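KLLA0B12012p (Kluyveromyces lactis, PDB 6Y3P) is represented here by the C-terminal ATP-grasp domain of Pby1, a direct partner of the mRNA-decapping enzyme Dcp2, and probably binds ATP. Local coordinates at residues Y251-L254 with D255-Q258; S278-E281 with F282-K286; D364-F367 with D368-S372. All coordinates share one frame; numbering follows the deposited sequence.

Contact 1 (Y251-L254 with D255-Q258); sequences YDVL and DIEQ
The turn from strand 253-254 into helix 256-264 is closed on one side by Y251 and I256, with V253 beneath them. Strand 253-254 lies at the outer edge of an antiparallel sheet, where L254 pairs through its backbone with I154 and D252 is held by a salt bridge to R155. With CG of Y251 turned away from its own backbone N (chi1 -172°), the ring reaches forward along the chain and passes one face over the N of V253. Its far end meets the first residue of the helix: the Y251 OH lies 3.1 Å from I256 CB, which sits at the ring edge close to its plane. The same oxygen is 3.3 Å from I256 CG2, tucked in beside the branch point of the isoleucine. V253 adds a looser apolar contact, its CG1 standing 4.4 Å from I256 CB. Between V253 and I256 the chain bends at D255, whose backbone takes a left-handed conformation (phi 64°, psi 44°). D255 occupies the N-cap position, yet its side chain forms no capping bond, and the bond from Q258 N to D255 O at the start of the helix is weak, 3.3 Å. No hydrogen bond joins the two segments. A phenolic oxygen set against hydrocarbon gives no directional bonding, so across the turn the fit rests on van der Waals contact, while polar holds come from R155 and the backbone of strand 154-157.

Contact 2 (S278-E281 with F282-K286); sequences SVIE and FDALK. With SO4 (sulfate ion), chain D.
I280 places CG1 beside its backbone N (chi1 -51°), which leaves the CG2 methyl trans to that nitrogen and aimed at the following turn. There CG2 meets A284 CB at 4.0 Å and L285 CD2 at the same distance of 4.0 Å; the leucine holds its own CG near the backbone N (chi1 -56°) and slants across the isoleucine. Backbone bonding closes the turn, A284 N donating to E281 O over 3.0 Å from well above the carbonyl plane, and L285 N following to F282 O. K286 bends at its second torsion (-53°), folding the chain back until NZ donates to D283 O at 2.7 Å. The same ammonium reaches a sulfate, probably from the crystallisation liquor, through O3 at 3.3 Å and more weakly through O4; R293 also binds this anion. The D283 carboxylate has its main partners in R297 and R293 and makes only a long ion pair with K286, while E281 extends to R234. F282, turned from the strand, packs on helix 290-313. The arrangement is a beta-strand running straight into a 3-10 turn, and it leads the antiparallel sheet toward helix 290-313.

Contact 3 (D364-F367 with D368-S372); sequences DELF and DDVVS
E365 and D369, one helical turn apart in helix 357-375, bring their carboxylates together at an angle, the planes 83° apart and E365 OE2 4.1 Å from D369 OD2. The glutamate runs out fully extended (chi1 -176°), and its OE1 forms a salt bridge with R234. D369 instead keeps CG beside its own backbone N (chi1 -65°), which lays OD2 only 3.1 Å from E365 O, although both atoms are acceptors; that carbonyl receives D369 N at 3.2 Å from above its plane. The aspartate side chain also touches Y232 of strand 228-239 and F391 of strand 391-396. On the buried side L366 and V370 point the same way, side by side, with CD1 of L366 4.0 Å from CG2 of V370, while F367 sets its ring edge-to-face with F352. S372 turns its hydroxyl back to D368 O, OG donating at 2.8 Å from the face opposite S372 N. With an alanine in place of D369, a gap would probably open beside Y232 and F391, and E365 CG would lose its neighbour OD2. Two acids and a carbonyl gathered so closely are probably mutually unfavourable, a cost the R234 bridge is likely to offset in part.

How the contacts relate
The three contacts come in series along the chain, all within the tubulin-tyrosine-ligase family region. Contact 1 lies on the surface at the edge of the five-stranded antiparallel sheet; its centre is about 27 Å from that of contact 2 and about 41 Å from that of contact 3, across the chain's centre. Contacts 2 and 3 are closer, with centres about 20 Å apart and nearest atoms about 7 Å apart. Both meet strand 228-239: strand 279-281 pairs with it, and helix 357-375 packs on it. R234 of that strand bridges E281 of contact 2 and E365 of contact 3, tying the strand end and the helix to one sheet, whereas contact 1 belongs to a separate sheet.

Contact 1 (Y251-L254 with D255-Q258)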
# COMPACT_ATOMS: atom_id res chain seq x y z
N TYR A 251 15.24 14.97 23.16
CA TYR A 251 15.53 13.85 22.28
C TYR A 251 14.39 13.71 21.24
O TYR A 251 13.32 13.17 21.56
CB TYR A 251 15.77 12.55 23.08
CG TYR A 251 16.24 11.44 22.19
CD1 TYR A 251 17.58 11.33 21.82
CD2 TYR A 251 15.33 10.55 21.60
CE1 TYR A 251 18.01 10.38 20.91
CE2 TYR A 251 15.75 9.59 20.69
CZ TYR A 251 17.09 9.49 20.36
OH TYR A 251 17.49 8.54 19.46
N ASP A 252 14.61 14.23 20.01
CA ASP A 252 13.61 14.27 18.93
C ASP A 252 13.91 13.32 17.75
O ASP A 252 13.40 13.49 16.64
CB ASP A 252 13.43 15.72 18.43
CG ASP A 252 14.61 16.30 17.67
OD1 ASP A 252 15.76 15.93 17.99
OD2 ASP A 252 14.39 17.13 16.77
N VAL A 253 14.71 12.28 18.03
CA VAL A 253 15.11 11.29 17.04
C VAL A 253 14.31 10.00 17.26
O VAL A 253 13.89 9.71 18.38
CB VAL A 253 16.66 11.06 17.12
CG1 VAL A 253 17.14 10.01 16.12
CG2 VAL A 253 17.43 12.37 16.95
N LEU A 254 14.08 9.24 16.18
CA LEU A 254 13.47 7.91 16.21
C LEU A 254 14.22 6.99 15.25
O LEU A 254 14.83 7.48 14.29
CB LEU A 254 11.94 7.88 16.03
CG LEU A 254 11.30 8.71 14.95
CD1 LEU A 254 9.95 8.15 14.57
CD2 LEU A 254 11.18 10.14 15.38
N ASP A 255 14.26 5.68 15.56
CA ASP A 255 15.02 4.67 14.80
C ASP A 255 16.55 4.97 14.88
O ASP A 255 17.26 4.93 13.87
CB ASP A 255 14.50 4.51 13.34
CG ASP A 255 13.01 4.22 13.20
OD1 ASP A 255 12.56 3.17 13.72
OD2 ASP A 255 12.31 5.02 12.53
N ILE A 256 17.03 5.29 16.11
CA ILE A 256 18.45 5.56 16.42
C ILE A 256 19.27 4.27 16.23
O ILE A 256 20.40 4.32 15.72
CB ILE A 256 18.65 6.20 17.84
CG1 ILE A 256 20.14 6.54 18.15
CG2 ILE A 256 18.03 5.35 18.98
CD1 ILE A 256 20.77 7.72 17.36
N GLU A 257 18.65 3.11 16.59
CA GLU A 257 19.21 1.76 16.49
C GLU A 257 19.51 1.37 15.05
O GLU A 257 20.32 0.47 14.83
CB GLU A 257 18.30 0.73 17.19
CG GLU A 257 18.03 1.01 18.67
CD GLU A 257 19.14 0.77 19.68
OE1 GLU A 257 20.33 0.98 19.34
OE2 GLU A 257 18.81 0.41 20.83
N GLN A 258 18.89 2.05 14.08
CA GLN A 258 19.12 1.86 12.66
C GLN A 258 20.37 2.66 12.24
O GLN A 258 21.21 2.12 11.53
CB GLN A 258 17.88 2.24 11.83
CG GLN A 258 16.69 1.30 12.06
CD GLN A 258 15.41 1.70 11.36
OE1 GLN A 258 15.34 2.68 10.61
NE2 GLN A 258 14.35 0.94 11.61

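Contact 2 (S278-E281 with F282-K286)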
# COMPACT_ATOMS: atom_id res chain seq x y z
N SER A 278 5.49 -9.10 15.16
CA SER A 278 4.20 -9.72 15.48
C SER A 278 3.12 -9.29 14.49
O SER A 278 2.96 -8.10 14.20
CB SER A 278 3.77 -9.37 16.91
OG SER A 278 2.94 -10.37 17.48
N VAL A 279 2.40 -10.29 13.96
CA VAL A 279 1.32 -10.18 12.97
C VAL A 279 0.10 -10.90 13.54
O VAL A 279 0.16 -12.09 13.83
CB VAL A 279 1.69 -10.77 11.57
CG1 VAL A 279 0.56 -10.55 10.57
CG2 VAL A 279 3.00 -10.19 11.04
N ILE A 280 -0.99 -10.16 13.72
CA ILE A 280 -2.30 -10.60 14.21
C ILE A 280 -3.30 -10.05 13.20
O ILE A 280 -3.10 -8.94 12.66
CB ILE A 280 -2.61 -10.00 15.63
CG1 ILE A 280 -1.45 -10.21 16.66
CG2 ILE A 280 -3.96 -10.48 16.22
CD1 ILE A 280 -1.03 -11.71 17.01
N GLU A 281 -4.39 -10.79 12.97
CA GLU A 281 -5.51 -10.36 12.13
C GLU A 281 -6.14 -9.17 12.86
O GLU A 281 -6.41 -9.24 14.07
CB GLU A 281 -6.54 -11.48 11.94
CG GLU A 281 -7.63 -11.12 10.93
CD GLU A 281 -8.74 -12.12 10.69
OE1 GLU A 281 -8.68 -13.24 11.25
OE2 GLU A 281 -9.69 -11.77 9.96
N PHE A 282 -6.35 -8.08 12.11
CA PHE A 282 -6.94 -6.86 12.64
C PHE A 282 -8.21 -7.07 13.46
O PHE A 282 -8.32 -6.51 14.55
CB PHE A 282 -7.18 -5.87 11.51
CG PHE A 282 -7.91 -4.64 11.96
CD1 PHE A 282 -7.26 -3.66 12.69
CD2 PHE A 282 -9.25 -4.44 11.61
CE1 PHE A 282 -7.94 -2.51 13.10
CE2 PHE A 282 -9.93 -3.29 12.03
CZ PHE A 282 -9.27 -2.34 12.78
N ASP A 283 -9.17 -7.89 12.96
CA ASP A 283 -10.45 -8.12 13.63
C ASP A 283 -10.32 -8.91 14.93
O ASP A 283 -11.25 -8.91 15.73
CB ASP A 283 -11.49 -8.78 12.70
CG ASP A 283 -12.93 -8.61 13.19
OD1 ASP A 283 -13.38 -7.45 13.33
OD2 ASP A 283 -13.57 -9.64 13.51
N ALA A 284 -9.17 -9.56 15.13
CA ALA A 284 -8.91 -10.31 16.36
C ALA A 284 -8.50 -9.35 17.50
O ALA A 284 -8.34 -9.82 18.62
CB ALA A 284 -7.82 -11.35 16.12
N LEU A 285 -8.28 -8.04 17.22
CA LEU A 285 -7.90 -7.08 18.26
C LEU A 285 -9.19 -6.58 18.96
O LEU A 285 -9.88 -5.70 18.47
CB LEU A 285 -7.07 -5.94 17.66
CG LEU A 285 -5.78 -6.36 16.89
CD1 LEU A 285 -5.22 -5.19 16.08
CD2 LEU A 285 -4.70 -6.92 17.86
N LYS A 286 -9.56 -7.23 20.09
CA LYS A 286 -10.81 -6.95 20.79
C LYS A 286 -10.75 -5.69 21.64
O LYS A 286 -11.80 -5.18 22.02
CB LYS A 286 -11.33 -8.16 21.57
CG LYS A 286 -11.53 -9.43 20.73
CD LYS A 286 -12.40 -9.25 19.49
CE LYS A 286 -12.51 -10.54 18.70
NZ LYS A 286 -13.01 -10.30 17.32
S SO4 D . -16.63 -9.13 18.33
O1 SO4 D . -16.85 -8.02 19.26
O2 SO4 D . -17.92 -9.63 17.85
O3 SO4 D . -15.84 -8.65 17.20
O4 SO4 D . -15.90 -10.21 19.02

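Contact 3 (D364-F367 with D368-S372)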
# COMPACT_ATOMS: atom_id res chain seq x y z
N ASP A 364 -5.68 -18.29 2.47
CA ASP A 364 -6.45 -19.29 1.70
C ASP A 364 -7.77 -18.70 1.19
O ASP A 364 -8.16 -18.96 0.06
CB ASP A 364 -6.76 -20.51 2.57
CG ASP A 364 -5.65 -21.52 2.73
OD1 ASP A 364 -4.55 -21.28 2.18
OD2 ASP A 364 -5.88 -22.56 3.39
N GLU A 365 -8.45 -17.92 2.03
CA GLU A 365 -9.72 -17.30 1.70
C GLU A 365 -9.50 -16.14 0.73
O GLU A 365 -10.37 -15.86 -0.08
CB GLU A 365 -10.41 -16.83 2.99
CG GLU A 365 -11.79 -16.24 2.74
CD GLU A 365 -12.49 -15.60 3.92
OE1 GLU A 365 -12.27 -16.05 5.07
OE2 GLU A 365 -13.30 -14.68 3.69
N LEU A 366 -8.32 -15.49 0.81
CA LEU A 366 -7.99 -14.39 -0.08
C LEU A 366 -7.89 -14.89 -1.52
O LEU A 366 -8.54 -14.32 -2.40
CB LEU A 366 -6.69 -13.67 0.36
CG LEU A 366 -5.94 -12.80 -0.69
CD1 LEU A 366 -6.76 -11.59 -1.14
CD2 LEU A 366 -4.60 -12.36 -0.18
N PHE A 367 -7.07 -15.94 -1.75
CA PHE A 367 -6.82 -16.50 -3.08
C PHE A 367 -8.03 -17.25 -3.60
O PHE A 367 -8.24 -17.24 -4.80
CB PHE A 367 -5.52 -17.31 -3.15
CG PHE A 367 -4.35 -16.37 -3.02
CD1 PHE A 367 -3.94 -15.57 -4.09
CD2 PHE A 367 -3.71 -16.19 -1.80
CE1 PHE A 367 -2.90 -14.65 -3.95
CE2 PHE A 367 -2.67 -15.25 -1.65
CZ PHE A 367 -2.26 -14.51 -2.74
N ASP A 368 -8.89 -17.75 -2.71
CA ASP A 368 -10.16 -18.37 -3.07
C ASP A 368 -11.07 -17.31 -3.74
O ASP A 368 -11.62 -17.57 -4.81
CB ASP A 368 -10.84 -18.94 -1.82
CG ASP A 368 -11.89 -19.96 -2.18
OD1 ASP A 368 -11.51 -21.09 -2.59
OD2 ASP A 368 -13.09 -19.59 -2.19
N ASP A 369 -11.17 -16.11 -3.14
CA ASP A 369 -11.97 -14.99 -3.63
C ASP A 369 -11.44 -14.42 -4.91
O ASP A 369 -12.23 -14.12 -5.81
CB ASP A 369 -12.07 -13.90 -2.56
CG ASP A 369 -12.81 -14.32 -1.29
OD1 ASP A 369 -13.64 -15.25 -1.37
OD2 ASP A 369 -12.55 -13.70 -0.22
N VAL A 370 -10.10 -14.28 -5.02
CA VAL A 370 -9.43 -13.73 -6.20
C VAL A 370 -9.73 -14.62 -7.41
O VAL A 370 -10.17 -14.12 -8.44
CB VAL A 370 -7.90 -13.52 -5.97
CG1 VAL A 370 -7.17 -13.25 -7.28
CG2 VAL A 370 -7.66 -12.39 -4.98
N VAL A 371 -9.55 -15.93 -7.25
CA VAL A 371 -9.81 -16.90 -8.31
C VAL A 371 -11.31 -17.01 -8.64
O VAL A 371 -11.67 -16.93 -9.81
CB VAL A 371 -9.14 -18.26 -7.98
CG1 VAL A 371 -9.54 -19.33 -8.98
CG2 VAL A 371 -7.61 -18.11 -7.92
N SER A 372 -12.19 -17.15 -7.63
CA SER A 372 -13.63 -17.31 -7.85
C SER A 372 -14.37 -16.07 -8.36
O SER A 372 -15.47 -16.23 -8.92
CB SER A 372 -14.31 -17.82 -6.58
OG SER A 372 -14.21 -16.89 -5.51